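Local coordinates for Endonuclease/exonuclease/phosphatase (Beutenbergia cavernae DSM 12333, PDB 4RUW), which belongs to the endonuclease/exonuclease/phosphatase family, pairing a DNase I-like two-sheet domain with an immunoglobulin-like domain and carrying a bound zinc ion, at residues A[199-204]-A[215-220]; A[235-240]-A[293-298]; A[265-270]-A[309-314]; A[276-281]-A[322-327]. One frame throughout, in Å; residues are numbered along the deposited sequence. Where two conformers were deposited one is given.

Contact 1: residues A[199-204]-A[215-220]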
loop_
_atom_site.group_PDB
_atom_site.type_symbol
_atom_site.label_atom_id
_atom_site.label_comp_id
_atom_site.label_asym_id
_atom_site.label_seq_id
_atom_site.Cartn_x
_atom_site.Cartn_y
_atom_site.Cartn_z
ATOM N N THR A 199 -5.286 -5.744 4.104
ATOM C CA THR A 199 -4.483 -6.796 4.696
ATOM C C THR A 199 -3.418 -6.245 5.635
ATOM O O THR A 199 -3.314 -5.027 5.857
ATOM C CB THR A 199 -3.876 -7.731 3.608
ATOM O OG1 THR A 199 -3.411 -8.947 4.212
ATOM C CG2 THR A 199 -2.728 -7.062 2.887
ATOM N N HIS A 200 -2.642 -7.172 6.188
ATOM C CA HIS A 200 -1.616 -6.902 7.185
ATOM C C HIS A 200 -0.716 -8.140 7.112
ATOM O O HIS A 200 -1.173 -9.264 7.350
ATOM C CB HIS A 200 -2.284 -6.735 8.561
ATOM C CG HIS A 200 -1.352 -6.410 9.686
ATOM N ND1 HIS A 200 -1.812 -6.206 10.966
ATOM C CD2 HIS A 200 -0.006 -6.257 9.736
ATOM C CE1 HIS A 200 -0.790 -5.945 11.761
ATOM N NE2 HIS A 200 0.315 -5.978 11.045
ATOM N N LEU A 201 0.538 -7.958 6.706
ATOM C CA LEU A 201 1.440 -9.093 6.518
ATOM C C LEU A 201 2.303 -9.343 7.752
ATOM O O LEU A 201 2.366 -8.491 8.645
ATOM C CB LEU A 201 2.341 -8.867 5.300
ATOM C CG LEU A 201 1.629 -8.550 3.986
ATOM C CD1 LEU A 201 2.642 -8.462 2.874
ATOM C CD2 LEU A 201 0.527 -9.556 3.663
ATOM N N SER A 202 2.994 -10.478 7.789
ATOM C CA SER A 202 3.914 -10.746 8.883
ATOM C C SER A 202 4.993 -9.677 8.985
ATOM O O SER A 202 5.326 -9.014 8.007
ATOM C CB SER A 202 4.605 -12.089 8.682
ATOM O OG SER A 202 3.707 -13.169 8.801
ATOM N N THR A 203 5.546 -9.534 10.179
ATOM C CA THR A 203 6.710 -8.684 10.393
ATOM C C THR A 203 7.953 -9.373 9.845
ATOM O O THR A 203 8.014 -10.598 9.803
ATOM C CB THR A 203 6.931 -8.424 11.885
ATOM O OG1 THR A 203 7.222 -9.665 12.542
ATOM C CG2 THR A 203 5.698 -7.783 12.499
ATOM N N PRO A 204 8.955 -8.596 9.413
ATOM C CA PRO A 204 10.165 -9.214 8.862
ATOM C C PRO A 204 11.163 -9.535 9.972
ATOM O O PRO A 204 12.304 -9.079 9.939
ATOM C CB PRO A 204 10.712 -8.121 7.942
ATOM C CG PRO A 204 10.317 -6.856 8.630
ATOM C CD PRO A 204 8.975 -7.128 9.281
ATOM N N GLU A 215 5.417 -15.231 0.422
ATOM C CA GLU A 215 4.320 -16.124 0.062
ATOM C C GLU A 215 2.955 -15.483 0.298
ATOM O O GLU A 215 2.026 -15.658 -0.499
ATOM C CB GLU A 215 4.429 -17.442 0.814
ATOM C CG GLU A 215 5.671 -18.235 0.420
ATOM C CD GLU A 215 5.520 -19.713 0.670
ATOM O OE1 GLU A 215 5.101 -20.088 1.780
ATOM O OE2 GLU A 215 5.809 -20.497 -0.255
ATOM N N GLN A 216 2.830 -14.720 1.378
ATOM C CA GLN A 216 1.599 -13.992 1.658
ATOM C C GLN A 216 1.324 -12.984 0.557
ATOM O O GLN A 216 0.203 -12.884 0.054
ATOM C CB GLN A 216 1.714 -13.281 3.006
ATOM C CG GLN A 216 1.843 -14.231 4.173
ATOM C CD GLN A 216 2.219 -13.547 5.475
ATOM O OE1 GLN A 216 2.517 -12.346 5.528
ATOM N NE2 GLN A 216 2.195 -14.320 6.552
ATOM N N LEU A 217 2.345 -12.220 0.192
ATOM C CA LEU A 217 2.169 -11.203 -0.829
ATOM C C LEU A 217 1.772 -11.795 -2.184
ATOM O O LEU A 217 0.957 -11.214 -2.900
ATOM C CB LEU A 217 3.412 -10.328 -0.946
ATOM C CG LEU A 217 3.319 -9.166 -1.937
ATOM C CD1 LEU A 217 2.225 -8.164 -1.555
ATOM C CD2 LEU A 217 4.659 -8.485 -2.050
ATOM N N ARG A 218 2.366 -12.930 -2.553
ATOM C CA ARG A 218 1.980 -13.623 -3.785
ATOM C C ARG A 218 0.485 -13.853 -3.815
ATOM O O ARG A 218 -0.180 -13.593 -4.814
ATOM C CB ARG A 218 2.669 -14.976 -3.884
ATOM C CG ARG A 218 4.125 -14.896 -4.221
ATOM C CD ARG A 218 4.380 -14.544 -5.681
ATOM N NE ARG A 218 5.632 -15.155 -6.130
ATOM C CZ ARG A 218 6.345 -14.724 -7.169
ATOM N NH1 ARG A 218 7.490 -15.319 -7.496
ATOM N NH2 ARG A 218 5.929 -13.681 -7.877
ATOM N N ILE A 219 -0.039 -14.376 -2.715
ATOM C CA ILE A 219 -1.461 -14.703 -2.645
ATOM C C ILE A 219 -2.300 -13.424 -2.727
ATOM O O ILE A 219 -3.279 -13.356 -3.470
ATOM C CB ILE A 219 -1.782 -15.490 -1.374
ATOM C CG1 ILE A 219 -1.141 -16.873 -1.462
ATOM C CG2 ILE A 219 -3.286 -15.623 -1.179
ATOM C CD1 ILE A 219 -1.014 -17.570 -0.146
ATOM N N VAL A 220 -1.897 -12.396 -1.993
ATOM C CA VAL A 220 -2.609 -11.125 -2.045
ATOM C C VAL A 220 -2.665 -10.592 -3.478
ATOM O O VAL A 220 -3.734 -10.241 -3.991
ATOM C CB VAL A 220 -1.950 -10.095 -1.122
ATOM C CG1 VAL A 220 -2.501 -8.706 -1.373
ATOM C CG2 VAL A 220 -2.146 -10.504 0.327
#
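Gln216 stretches from helix 207-222 toward the end of strand 192-200 and sets its carboxamide against Leu201 and Ser202, with both ends of the amide in use. CG lies anti to the carbonyl carbon (chi1 -65°), and the chain beyond it is extended. Gln216 OE1 accepts the backbone N-H of Ser202 on a lone pair in the carbonyl plane; OE1 and Ser202 N are 3.0 Å apart and the bond is nearly straight (174°). On the other branch, Gln216 NE2 donates to Ser202 OG at 2.9 Å, the hydroxyl sitting somewhat off the amide plane (17°). This two-point grip fixes which way the amide is turned. Both partners are shared: Gln216 NE2 also meets Pro167 O, and Ser202 OG is bonded to Asn168 ND2, which leaves these buried polar atoms well provided for. Leu201 and Gln216 run alongside, pointing contrary ways, with Leu201 CB 3.5 Å from Gln216 OE1 and Leu201 CD2 4.0 Å from Gln216 CB. The two leucine methyls also reach the helix further on: Leu201 CD1 is 4.3 Å from Leu217 CB, and Leu201 CD2 4.4 Å from Val220 CG2. Thr199 adds a methyl, CG2, at 4.3 Å from Val220 CG2, while its OG1 is bonded to Ser180 O. The contact belongs to a beta-alpha-beta crossover in which helix 207-222 links the adjacent parallel strands 192-200 and 230-233; Leu166 of strand 157-166 packs on Thr199, Gln216 and Val220.

Contact 2: residues A[235-240]-A[293-298]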
loop_
_atom_site.group_PDB
_atom_site.type_symbol
_atom_site.label_atom_id
_atom_site.label_comp_id
_atom_site.label_asym_id
_atom_site.label_seq_id
_atom_site.Cartn_x
_atom_site.Cartn_y
_atom_site.Cartn_z
ATOM N N ASP A 235 -0.964 -2.536 6.443
ATOM C CA ASP A 235 0.376 -2.620 6.986
ATOM C C ASP A 235 1.064 -3.817 6.337
ATOM O O ASP A 235 0.902 -4.961 6.766
ATOM C CB ASP A 235 0.260 -2.796 8.502
ATOM C CG ASP A 235 1.601 -2.864 9.207
ATOM O OD1 ASP A 235 2.660 -2.885 8.539
ATOM O OD2 ASP A 235 1.582 -2.912 10.465
ATOM N N LEU A 236 1.814 -3.549 5.275
ATOM C CA LEU A 236 2.502 -4.622 4.576
ATOM C C LEU A 236 3.792 -5.027 5.275
ATOM O O LEU A 236 4.383 -6.052 4.937
ATOM C CB LEU A 236 2.771 -4.250 3.120
ATOM C CG LEU A 236 1.526 -3.893 2.304
ATOM C CD1 LEU A 236 1.901 -3.644 0.858
ATOM C CD2 LEU A 236 0.440 -4.969 2.420
ATOM N N ASN A 237 4.231 -4.219 6.244
ATOM C CA ASN A 237 5.394 -4.573 7.058
ATOM C C ASN A 237 6.686 -4.716 6.258
ATOM O O ASN A 237 7.618 -5.404 6.684
ATOM C CB ASN A 237 5.129 -5.844 7.877
ATOM C CG ASN A 237 4.732 -5.546 9.304
ATOM O OD1 ASN A 237 5.299 -4.657 9.943
ATOM N ND2 ASN A 237 3.764 -6.296 9.822
ATOM N N ILE A 238 6.733 -4.069 5.096
ATOM C CA ILE A 238 7.935 -4.047 4.275
ATOM C C ILE A 238 8.259 -2.613 3.907
ATOM O O ILE A 238 7.352 -1.817 3.662
ATOM C CB ILE A 238 7.780 -4.911 2.983
ATOM C CG1 ILE A 238 6.641 -4.396 2.090
ATOM C CG2 ILE A 238 7.591 -6.370 3.350
ATOM C CD1 ILE A 238 6.549 -5.124 0.748
ATOM N N TRP A 239 9.545 -2.281 3.886
ATOM C CA TRP A 239 9.987 -1.057 3.238
ATOM C C TRP A 239 9.890 -1.249 1.726
ATOM O O TRP A 239 9.644 -2.356 1.242
ATOM C CB TRP A 239 11.444 -0.771 3.541
ATOM C CG TRP A 239 11.842 -0.552 4.962
ATOM C CD1 TRP A 239 11.078 -0.665 6.094
ATOM C CD2 TRP A 239 13.143 -0.150 5.386
ATOM N NE1 TRP A 239 11.848 -0.359 7.206
ATOM C CE2 TRP A 239 13.117 -0.042 6.789
ATOM C CE3 TRP A 239 14.337 0.119 4.705
ATOM C CZ2 TRP A 239 14.241 0.325 7.527
ATOM C CZ3 TRP A 239 15.445 0.482 5.428
ATOM C CH2 TRP A 239 15.395 0.579 6.829
ATOM N N THR A 240 10.133 -0.187 0.967
ATOM C CA THR A 240 10.202 -0.331 -0.479
ATOM C C THR A 240 11.543 -0.889 -0.954
ATOM O O THR A 240 11.626 -1.412 -2.071
ATOM C CB THR A 240 9.925 0.985 -1.216
ATOM O OG1 THR A 240 10.863 1.967 -0.776
ATOM C CG2 THR A 240 8.509 1.468 -0.948
ATOM N N ARG A 293 11.039 4.034 7.247
ATOM C CA ARG A 293 10.042 3.221 7.949
ATOM C C ARG A 293 8.606 3.560 7.562
ATOM O O ARG A 293 7.750 3.851 8.407
ATOM C CB ARG A 293 10.275 3.264 9.459
ATOM C CG ARG A 293 11.525 2.498 9.858
ATOM C CD ARG A 293 11.713 2.440 11.353
ATOM N NE ARG A 293 12.757 1.482 11.688
ATOM C CZ ARG A 293 13.271 1.325 12.899
ATOM N NH1 ARG A 293 12.838 2.082 13.901
ATOM N NH2 ARG A 293 14.220 0.418 13.099
ATOM N N ARG A 294 8.365 3.522 6.255
ATOM C CA ARG A 294 7.041 3.660 5.670
ATOM C C ARG A 294 6.616 2.251 5.290
ATOM O O ARG A 294 7.161 1.670 4.344
ATOM C CB ARG A 294 7.099 4.568 4.441
ATOM C CG ARG A 294 5.746 4.825 3.792
ATOM C CD ARG A 294 5.843 5.854 2.687
ATOM N NE ARG A 294 6.560 5.351 1.516
ATOM C CZ ARG A 294 5.966 4.838 0.438
ATOM N NH1 ARG A 294 4.639 4.745 0.377
ATOM N NH2 ARG A 294 6.699 4.420 -0.589
ATOM N N ILE A 295 5.674 1.693 6.048
ATOM C CA ILE A 295 5.312 0.284 5.900
ATOM C C ILE A 295 3.805 0.081 5.775
ATOM O O ILE A 295 3.346 -1.062 5.639
ATOM C CB ILE A 295 5.888 -0.586 7.056
ATOM C CG1 ILE A 295 5.350 -0.125 8.413
ATOM C CG2 ILE A 295 7.421 -0.590 7.036
ATOM C CD1 ILE A 295 5.725 -1.054 9.555
ATOM N N ASP A 296 3.048 1.173 5.828
ATOM C CA ASP A 296 1.604 1.166 5.608
ATOM C C ASP A 296 1.383 1.843 4.264
ATOM O O ASP A 296 1.920 2.920 4.030
ATOM C CB ASP A 296 0.902 1.969 6.694
ATOM C CG ASP A 296 1.049 1.356 8.082
ATOM O OD1 ASP A 296 2.059 1.620 8.775
ATOM O OD2 ASP A 296 0.123 0.632 8.511
ATOM N N TYR A 297 0.617 1.197 3.382
ATOM C CA TYR A 297 0.519 1.627 1.999
ATOM C C TYR A 297 -0.923 1.689 1.516
ATOM O O TYR A 297 -1.794 0.955 2.001
ATOM C CB TYR A 297 1.228 0.621 1.088
ATOM C CG TYR A 297 2.716 0.468 1.272
ATOM C CD1 TYR A 297 3.609 1.163 0.466
ATOM C CD2 TYR A 297 3.231 -0.408 2.213
ATOM C CE1 TYR A 297 4.969 1.005 0.603
ATOM C CE2 TYR A 297 4.593 -0.577 2.356
ATOM C CZ TYR A 297 5.459 0.137 1.550
ATOM O OH TYR A 297 6.818 -0.027 1.659
ATOM N N VAL A 298 -1.147 2.522 0.502
ATOM C CA VAL A 298 -2.330 2.436 -0.341
ATOM C C VAL A 298 -1.850 2.284 -1.776
ATOM O O VAL A 298 -1.218 3.195 -2.319
ATOM C CB VAL A 298 -3.241 3.682 -0.198
ATOM C CG1 VAL A 298 -4.428 3.566 -1.147
ATOM C CG2 VAL A 298 -3.693 3.836 1.242
HETATM O O HOH W 1 12.387 -1.152 10.143
HETATM O O HOH W 2 9.566 2.137 2.926
HETATM O O HOH W 3 9.909 4.426 -1.121
#
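Tyr297 sends its ring from strand 296-300 among Leu236, Ile238 and Thr240. Its CB points toward the loop 235-240, and chi1 (-64°) sets CG anti to the carbonyl carbon, with the ring reaching the loop beyond it. Next along, Tyr297 CD2 meets Leu236 CD1 at 3.8 Å, the two side chains crossing at about a right angle. Tyr297 CE2 comes within 3.3 Å of Ile238 O, which lies at the ring edge near its plane; on the other flank, Tyr297 CE1 is 3.9 Å from Thr240 CG2, also at the edge. At the tip, Tyr297 OH donates a short hydrogen bond to Ile238 O (2.7 Å), approaching 32° off the carbonyl plane; this bond joins the strand to the loop after strand 230-233. Ile295, two residues earlier, touches with CG2 the edge of the indole at Trp239 CD1 (3.8 Å), and its carbonyl takes weak bonds from the backbone N of Leu236 and Asn237. Bridging waters extend the junction, one from Thr240 N to Arg294 O, another from Thr240 OG1 to Arg294 NH2, whose salt bridge goes to Asp265. Asp235 and Asp296 form an antiparallel non-hydrogen-bonded pair, with Asp296 OD2 3.4 Å from Asp235 CB. Asn62 holds Asp235 OD2, whereas Thr278 and His321 both bond Asp296 OD1. The run Gly234 to Asn237 matches the Gly-Asp-x-Asn signature of the DNase I-like fold, and its meeting with Asn62, His200 and His321 is consistent with the active-site cleft of this family.

Contact 3: residues A[265-270]-A[309-314]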
loop_
_atom_site.group_PDB
_atom_site.type_symbol
_atom_site.label_atom_id
_atom_site.label_comp_id
_atom_site.label_asym_id
_atom_site.label_seq_id
_atom_site.Cartn_x
_atom_site.Cartn_y
_atom_site.Cartn_z
ATOM N N ASP A 265 2.052 2.693 -5.993
ATOM C CA ASP A 265 2.203 3.110 -4.611
ATOM C C ASP A 265 1.760 4.567 -4.566
ATOM O O ASP A 265 2.484 5.457 -5.020
ATOM C CB ASP A 265 3.682 2.950 -4.248
ATOM C CG ASP A 265 4.020 3.374 -2.824
ATOM O OD1 ASP A 265 3.231 4.082 -2.152
ATOM O OD2 ASP A 265 5.133 3.005 -2.392
ATOM N N THR A 266 0.556 4.811 -4.058
ATOM C CA THR A 266 -0.046 6.121 -4.258
ATOM C C THR A 266 0.727 7.240 -3.557
ATOM O O THR A 266 0.923 8.302 -4.138
ATOM C CB THR A 266 -1.544 6.157 -3.890
ATOM O OG1 THR A 266 -1.721 5.875 -2.499
ATOM C CG2 THR A 266 -2.334 5.149 -4.748
ATOM N N TRP A 267 1.200 6.984 -2.336
ATOM C CA TRP A 267 1.979 7.986 -1.624
ATOM C C TRP A 267 3.146 8.477 -2.471
ATOM O O TRP A 267 3.392 9.678 -2.599
ATOM C CB TRP A 267 2.520 7.409 -0.315
ATOM C CG TRP A 267 3.318 8.431 0.453
ATOM C CD1 TRP A 267 4.660 8.700 0.332
ATOM C CD2 TRP A 267 2.810 9.346 1.436
ATOM N NE1 TRP A 267 5.012 9.720 1.192
ATOM C CE2 TRP A 267 3.899 10.132 1.874
ATOM C CE3 TRP A 267 1.546 9.562 1.993
ATOM C CZ2 TRP A 267 3.748 11.132 2.834
ATOM C CZ3 TRP A 267 1.409 10.543 2.956
ATOM C CH2 TRP A 267 2.499 11.313 3.368
ATOM N N ARG A 268 3.870 7.528 -3.055
ATOM C CA ARG A 268 5.093 7.815 -3.773
ATOM C C ARG A 268 4.852 8.560 -5.091
ATOM O O ARG A 268 5.777 9.145 -5.644
ATOM C CB ARG A 268 5.785 6.478 -4.005
ATOM C CG ARG A 268 7.178 6.513 -4.512
ATOM C CD ARG A 268 7.684 5.081 -4.582
ATOM N NE ARG A 268 9.108 5.071 -4.813
ATOM C CZ ARG A 268 9.888 4.021 -4.606
ATOM N NH1 ARG A 268 9.370 2.865 -4.181
ATOM N NH2 ARG A 268 11.183 4.131 -4.852
ATOM N N GLN A 269 3.619 8.555 -5.591
ATOM C CA GLN A 269 3.295 9.317 -6.795
ATOM C C GLN A 269 3.255 10.814 -6.506
ATOM O O GLN A 269 3.603 11.618 -7.371
ATOM C CB GLN A 269 1.941 8.903 -7.381
ATOM C CG GLN A 269 1.743 7.421 -7.622
ATOM C CD GLN A 269 2.847 6.802 -8.449
ATOM O OE1 GLN A 269 3.050 7.158 -9.606
ATOM N NE2 GLN A 269 3.564 5.853 -7.855
ATOM N N VAL A 270 2.813 11.187 -5.303
ATOM C CA VAL A 270 2.528 12.588 -5.005
ATOM C C VAL A 270 3.405 13.197 -3.919
ATOM O O VAL A 270 3.452 14.418 -3.794
ATOM C CB VAL A 270 1.041 12.824 -4.624
ATOM C CG1 VAL A 270 0.138 12.691 -5.841
ATOM C CG2 VAL A 270 0.606 11.915 -3.480
ATOM N N GLY A 309 -1.918 13.317 -0.745
ATOM C CA GLY A 309 -2.020 12.437 0.399
ATOM C C GLY A 309 -1.271 13.004 1.576
ATOM O O GLY A 309 -0.381 13.844 1.399
ATOM N N HIS A 310 -1.614 12.554 2.775
ATOM C CA HIS A 310 -0.900 12.989 3.969
ATOM C C HIS A 310 -0.958 11.905 5.026
ATOM O O HIS A 310 -1.866 11.073 5.017
ATOM C CB HIS A 310 -1.474 14.305 4.522
ATOM C CG HIS A 310 -2.928 14.231 4.884
ATOM N ND1 HIS A 310 -3.929 14.421 3.959
ATOM C CD2 HIS A 310 -3.542 14.005 6.069
ATOM C CE1 HIS A 310 -5.106 14.322 4.560
ATOM N NE2 HIS A 310 -4.898 14.060 5.839
ATOM N N VAL A 311 0.007 11.914 5.937
ATOM C CA VAL A 311 -0.122 11.111 7.136
ATOM C C VAL A 311 -0.973 11.895 8.129
ATOM O O VAL A 311 -0.940 13.128 8.170
ATOM C CB VAL A 311 1.241 10.702 7.759
ATOM C CG1 VAL A 311 1.942 9.674 6.867
ATOM C CG2 VAL A 311 2.122 11.916 8.033
ATOM N N SER A 312 -1.770 11.189 8.913
ATOM C CA SER A 312 -2.653 11.877 9.837
ATOM C C SER A 312 -1.905 12.327 11.075
ATOM O O SER A 312 -1.309 11.511 11.787
ATOM C CB SER A 312 -3.822 10.994 10.240
ATOM O OG SER A 312 -4.733 11.739 11.021
ATOM N N LEU A 313 -1.947 13.633 11.330
ATOM C CA LEU A 313 -1.324 14.218 12.509
ATOM C C LEU A 313 -2.370 14.920 13.386
ATOM O O LEU A 313 -2.030 15.736 14.243
ATOM C CB LEU A 313 -0.199 15.178 12.114
ATOM C CG LEU A 313 0.928 14.555 11.279
ATOM C CD1 LEU A 313 1.928 15.620 10.856
ATOM C CD2 LEU A 313 1.637 13.454 12.042
ATOM N N VAL A 314 -3.639 14.581 13.180
ATOM C CA VAL A 314 -4.724 15.073 14.033
ATOM C C VAL A 314 -4.467 14.717 15.507
ATOM O O VAL A 314 -4.642 15.546 16.406
ATOM C CB VAL A 314 -6.094 14.500 13.561
ATOM C CG1 VAL A 314 -7.217 14.938 14.481
ATOM C CG2 VAL A 314 -6.383 14.931 12.130
#
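Trp267 presses the far corner of its six-membered ring against the backbone of His310 and Val311, and this is the tight part of the contact. Chi1 (-179°) puts CG anti to the backbone N, and only the far end of the indole comes up to strand 309-311; the short axes of helix 266-270 and the strand run at 111° to each other. Trp267 CZ3 is 3.4 Å from His310 C, which lies at the ring edge and in its plane. Trp267 CH2 sits 3.6 Å from Val311 N, and the same Trp267 atom meets Val311 CG1 at 3.9 Å. Away from the indole the packing slackens: Val270, partly exposed, touches with one methyl, CG2 at 4.0 Å from Gly309 N. His310 starts away from the helix at CB, and its NE2 is bonded to Glu87 OE1. No hydrogen bond crosses between the segments. Trp267 NE1 donates instead to Asp272 O, just beyond the helix, while Asn271 ND2 serves Gly309 O. Between the two segments the contact is therefore van der Waals packing against an outermost strand of its sheet, with Trp267 NE1, His310 NE2 and Gly309 O bonded to residues outside them.

Contact 4: residues A[276-281]-A[322-327]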
loop_
_atom_site.group_PDB
_atom_site.type_symbol
_atom_site.label_atom_id
_atom_site.label_comp_id
_atom_site.label_asym_id
_atom_site.label_seq_id
_atom_site.Cartn_x
_atom_site.Cartn_y
_atom_site.Cartn_z
ATOM N N GLY A 276 6.949 10.538 4.741
ATOM C CA GLY A 276 5.807 9.816 5.263
ATOM C C GLY A 276 6.078 8.464 5.899
ATOM O O GLY A 276 5.388 7.494 5.582
ATOM N N PRO A 277 7.049 8.385 6.829
ATOM C CA PRO A 277 7.147 7.132 7.580
ATOM C C PRO A 277 5.849 6.941 8.356
ATOM O O PRO A 277 5.164 7.918 8.671
ATOM C CB PRO A 277 8.325 7.386 8.524
ATOM C CG PRO A 277 8.300 8.873 8.743
ATOM C CD PRO A 277 7.869 9.457 7.425
ATOM N N THR A 278 5.494 5.693 8.634
ATOM C CA THR A 278 4.182 5.398 9.193
ATOM C C THR A 278 4.269 4.790 10.581
ATOM O O THR A 278 3.253 4.457 11.176
ATOM C CB THR A 278 3.338 4.538 8.235
ATOM O OG1 THR A 278 4.006 3.292 7.987
ATOM C CG2 THR A 278 3.123 5.281 6.922
HETATM N N MSE A 279 5.491 4.636 11.085
HETATM C CA MSE A 279 5.692 4.358 12.495
HETATM C C MSE A 279 5.696 5.699 13.209
HETATM O O MSE A 279 6.514 6.558 12.901
HETATM C CB MSE A 279 7.025 3.659 12.723
HETATM C CG MSE A 279 7.139 2.297 12.067
HETATM SE SE MSE A 279 5.685 1.118 12.599
HETATM C CE MSE A 279 5.940 1.157 14.529
ATOM N N THR A 280 4.776 5.878 14.152
ATOM C CA THR A 280 4.622 7.153 14.841
ATOM C C THR A 280 5.937 7.671 15.404
ATOM O O THR A 280 6.278 8.842 15.235
ATOM C CB THR A 280 3.592 7.017 15.962
ATOM O OG1 THR A 280 2.363 6.578 15.381
ATOM C CG2 THR A 280 3.381 8.343 16.687
ATOM N N ALA A 281 6.696 6.777 16.023
ATOM C CA ALA A 281 7.951 7.157 16.654
ATOM C C ALA A 281 9.022 7.607 15.658
ATOM O O ALA A 281 9.983 8.269 16.042
ATOM C CB ALA A 281 8.465 6.013 17.509
ATOM N N LEU A 322 0.980 5.778 12.154
ATOM C CA LEU A 322 0.225 6.903 11.631
ATOM C C LEU A 322 -0.751 6.435 10.563
ATOM O O LEU A 322 -0.436 5.554 9.762
ATOM C CB LEU A 322 1.160 7.936 11.005
ATOM C CG LEU A 322 2.201 8.565 11.930
ATOM C CD1 LEU A 322 3.078 9.519 11.130
ATOM C CD2 LEU A 322 1.552 9.284 13.120
ATOM N N GLY A 323 -1.926 7.048 10.534
ATOM C CA GLY A 323 -2.853 6.823 9.442
ATOM C C GLY A 323 -2.330 7.439 8.153
ATOM O O GLY A 323 -1.670 8.479 8.173
ATOM N N VAL A 324 -2.609 6.789 7.030
ATOM C CA VAL A 324 -2.239 7.298 5.711
ATOM C C VAL A 324 -3.538 7.645 4.995
ATOM O O VAL A 324 -4.436 6.800 4.885
ATOM C CB VAL A 324 -1.448 6.244 4.895
ATOM C CG1 VAL A 324 -1.144 6.765 3.498
ATOM C CG2 VAL A 324 -0.172 5.843 5.624
ATOM N N VAL A 325 -3.649 8.886 4.535
ATOM C CA VAL A 325 -4.886 9.403 3.965
ATOM C C VAL A 325 -4.639 9.875 2.546
ATOM O O VAL A 325 -3.925 10.852 2.334
ATOM C CB VAL A 325 -5.439 10.574 4.812
ATOM C CG1 VAL A 325 -6.797 11.023 4.280
ATOM C CG2 VAL A 325 -5.520 10.182 6.289
HETATM N N MSE A 326 -5.202 9.165 1.576
HETATM C CA MSE A 326 -4.924 9.439 0.168
HETATM C C MSE A 326 -6.151 9.946 -0.554
HETATM O O MSE A 326 -7.253 9.416 -0.380
HETATM C CB MSE A 326 -4.479 8.160 -0.539
HETATM C CG MSE A 326 -3.247 7.487 0.074
HETATM SE SE MSE A 326 -1.678 8.630 0.173
HETATM C CE MSE A 326 -1.635 9.249 -1.671
ATOM N N ASP A 327 -5.946 10.955 -1.395
ATOM C CA ASP A 327 -6.999 11.481 -2.257
ATOM C C ASP A 327 -6.722 10.996 -3.673
ATOM O O ASP A 327 -5.692 11.340 -4.271
ATOM C CB ASP A 327 -7.028 13.007 -2.196
ATOM C CG ASP A 327 -7.575 13.522 -0.873
ATOM O OD1 ASP A 327 -8.620 13.019 -0.418
ATOM O OD2 ASP A 327 -6.958 14.424 -0.274
#
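Leu322 has CG anti to the carbonyl carbon (chi1 -61°) and CD1 anti to CA (chi2 178°), while Thr280 holds OG1 anti to its own carbonyl carbon; the leucine methyl CD2 and this hydroxyl meet across the contact. Here loop 276-281 of the DNase I-like domain, on the way from helix 266-270 to strand 296-300, lies against residues 322-324, leading into strand 324-330, which belongs to the sheet that does not hold strand 296-300. One backbone hydrogen bond joins them, Leu322 N to Thr278 O at 2.8 Å, fairly straight (159°) but arriving from above the carbonyl plane. Beside it, Leu322 CD2 packs 3.6 Å from Thr280 OG1, the side chains crossing obliquely. That hydroxyl is bonded to Ser319 O, and the backbones of Thr280 and Asp320 are bonded too, so the loop also grips the residues leading to His321. Thr278 divides its branches by chemistry. Its OG1 is bonded to the N of Ile295, whereas CG2 meets Val324 CG2 at 3.6 Å, methyl to methyl. Val324 is in turn bonded through its backbone to Thr60; its strand lies between strand 55-62 and the outermost strand 304-311. The other leucine methyl, Leu322 CD1, lies 3.6 Å from Pro277 O, a buried carbonyl oxygen with no polar partner in the model.

Contacts 1, 2 and 4 are buried, whereas contact 3 is only partly so. Contacts 1 and 2 share one sheet and touch directly: Leu201 N and O bond Asp235 O and Asn237 ND2. Contacts 3 and 4 share the other sheet, through its neighbouring strands 304-311 and 324-330, and their centres lie about 7 Å apart. Contact 2 connects the two groups, being bonded to both contact 3 and contact 4. Chemistry follows place: a side-chain amide clamp at a helix in contact 1, a polar, hydrated loop junction in contact 2, an indole edge against backbone at an outer strand in contact 3, and mixed methyl and backbone contacts in contact 4.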